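Long-range contact in competence damage-inducible protein A (Enterobacter cloacae subsp. cloacae, PDB 5VU3), which is of unknown function but belongs to the CinA (competence-damaged protein) family: residues M94-R99 / A131-G136. Residues are numbered along the deposited sequence; the frame is centred on the assembly and turned at random.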
loop_
_atom_site.group_PDB
_atom_site.type_symbol
_atom_site.label_atom_id
_atom_site.label_comp_id
_atom_site.label_asym_id
_atom_site.label_seq_id
_atom_site.Cartn_x
_atom_site.Cartn_y
_atom_site.Cartn_z
ATOM N N MET A 94 1.039 2.031 16.261
ATOM C CA MET A 94 0.590 1.816 14.888
ATOM C C MET A 94 0.182 0.369 14.668
ATOM O O MET A 94 -0.857 0.093 14.051
ATOM C CB MET A 94 1.700 2.189 13.905
ATOM C CG MET A 94 1.981 3.677 13.767
ATOM S SD MET A 94 3.410 3.933 12.680
ATOM C CE MET A 94 2.801 3.349 11.087
ATOM N N ALA A 95 0.994 -0.574 15.159
ATOM C CA ALA A 95 0.715 -1.987 14.925
ATOM C C ALA A 95 -0.545 -2.433 15.659
ATOM O O ALA A 95 -1.337 -3.212 15.123
ATOM C CB ALA A 95 1.913 -2.835 15.347
ATOM N N ALA A 96 -0.740 -1.954 16.890
ATOM C CA ALA A 96 -1.930 -2.325 17.645
ATOM C C ALA A 96 -3.191 -1.810 16.964
ATOM O O ALA A 96 -4.199 -2.520 16.874
ATOM C CB ALA A 96 -1.834 -1.786 19.076
ATOM N N SER A 97 -3.152 -0.573 16.478
ATOM C CA SER A 97 -4.337 0.027 15.878
ATOM C C SER A 97 -4.689 -0.636 14.546
ATOM O O SER A 97 -5.855 -0.968 14.303
ATOM C CB SER A 97 -4.116 1.525 15.694
ATOM O OG SER A 97 -5.128 2.088 14.878
ATOM N N ILE A 98 -3.703 -0.838 13.666
ATOM C CA ILE A 98 -4.035 -1.414 12.358
ATOM C C ILE A 98 -4.519 -2.849 12.515
ATOM O O ILE A 98 -5.391 -3.303 11.765
ATOM C CB ILE A 98 -2.847 -1.313 11.380
ATOM C CG1 ILE A 98 -3.288 -1.661 9.950
ATOM C CG2 ILE A 98 -1.687 -2.218 11.806
ATOM C CD1 ILE A 98 -4.361 -0.742 9.384
ATOM N N ARG A 99 -3.994 -3.573 13.503
ATOM C CA ARG A 99 -4.481 -4.919 13.782
ATOM C C ARG A 99 -5.966 -4.903 14.132
ATOM O O ARG A 99 -6.728 -5.773 13.694
ATOM C CB ARG A 99 -3.646 -5.533 14.909
ATOM C CG ARG A 99 -4.040 -6.935 15.294
ATOM C CD ARG A 99 -3.206 -7.458 16.455
ATOM N NE ARG A 99 -3.758 -8.709 16.967
ATOM C CZ ARG A 99 -4.549 -8.815 18.031
ATOM N NH1 ARG A 99 -4.887 -7.744 18.734
ATOM N NH2 ARG A 99 -5.004 -10.008 18.396
ATOM N N ALA A 131 7.548 -2.795 14.280
ATOM C CA ALA A 131 6.751 -3.474 15.290
ATOM C C ALA A 131 6.088 -4.691 14.660
ATOM O O ALA A 131 5.566 -4.621 13.540
ATOM C CB ALA A 131 5.683 -2.551 15.908
ATOM N N TRP A 132 6.119 -5.808 15.383
ATOM C CA TRP A 132 5.368 -7.001 15.020
ATOM C C TRP A 132 4.429 -7.313 16.176
ATOM O O TRP A 132 4.885 -7.600 17.286
ATOM C CB TRP A 132 6.288 -8.195 14.736
ATOM C CG TRP A 132 7.350 -7.983 13.675
ATOM C CD1 TRP A 132 7.274 -8.328 12.352
ATOM C CD2 TRP A 132 8.653 -7.405 13.862
ATOM N NE1 TRP A 132 8.447 -7.993 11.705
ATOM C CE2 TRP A 132 9.310 -7.434 12.613
ATOM C CE3 TRP A 132 9.333 -6.877 14.966
ATOM C CZ2 TRP A 132 10.603 -6.939 12.437
ATOM C CZ3 TRP A 132 10.617 -6.388 14.787
ATOM C CH2 TRP A 132 11.240 -6.427 13.536
ATOM N N ASN A 133 3.129 -7.230 15.923
ATOM C CA ASN A 133 2.100 -7.570 16.898
ATOM C C ASN A 133 1.502 -8.906 16.473
ATOM O O ASN A 133 0.863 -9.002 15.419
ATOM C CB ASN A 133 1.039 -6.469 16.980
ATOM C CG ASN A 133 -0.018 -6.748 18.026
ATOM O OD1 ASN A 133 -0.456 -7.885 18.188
ATOM N ND2 ASN A 133 -0.457 -5.704 18.730
ATOM N N ILE A 134 1.718 -9.933 17.286
ATOM C CA ILE A 134 1.198 -11.268 17.030
ATOM C C ILE A 134 0.190 -11.576 18.124
ATOM O O ILE A 134 0.568 -11.830 19.273
ATOM C CB ILE A 134 2.311 -12.323 16.995
ATOM C CG1 ILE A 134 3.210 -12.122 15.772
ATOM C CG2 ILE A 134 1.704 -13.706 16.963
ATOM C CD1 ILE A 134 4.528 -12.873 15.849
ATOM N N GLY A 135 -1.093 -11.547 17.780
ATOM C CA GLY A 135 -2.126 -11.874 18.754
ATOM C C GLY A 135 -2.157 -10.973 19.973
ATOM O O GLY A 135 -2.614 -11.402 21.037
ATOM N N GLY A 136 -1.686 -9.729 19.850
ATOM C CA GLY A 136 -1.666 -8.792 20.958
ATOM C C GLY A 136 -0.320 -8.629 21.639
ATOM O O GLY A 136 -0.151 -7.689 22.429
#
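Arg99 lays one face of its guanidinium over the Gly135-Gly136 turn that follows strand 127-134. Gly136 N sits over the centre of the group, 3.5 Å from Arg99 CZ. Gly135 C lies nearer the rim, 3.4 Å from Arg99 NH2. The side chain leaves the helix with CG anti to the backbone N (chi1 -180°) and stays extended to NE; chi4 of -98° then turns the guanidinium from the chain, flat over the two glycines. Arg99 NE is hydrogen-bonded to the backbone O of Asp105, just before strand 106-112. Asn133 crosses the arginine chain at about a right angle. Its amide plane is only 8° from that of the guanidinium, and Asn133 OD1 lies 3.3 Å from Arg99 CD. The same oxygen accepts a bent hydrogen bond from Gly136 N (2.8 Å), in the plane of the carbonyl. One turn earlier in the helix, Ala95 CB meets Ala131 CB at 3.8 Å, and Asn133 ND2 lies against Ala96 CA. Helix 88-101 packs here on one face of the mixed sheet, while Trp132 and Ile134 face helix 149-167 on the other. The layers form an alpha/beta/alpha sandwich, with an Asx motif at the hairpin turn from strand 127-134 into strand 137-144.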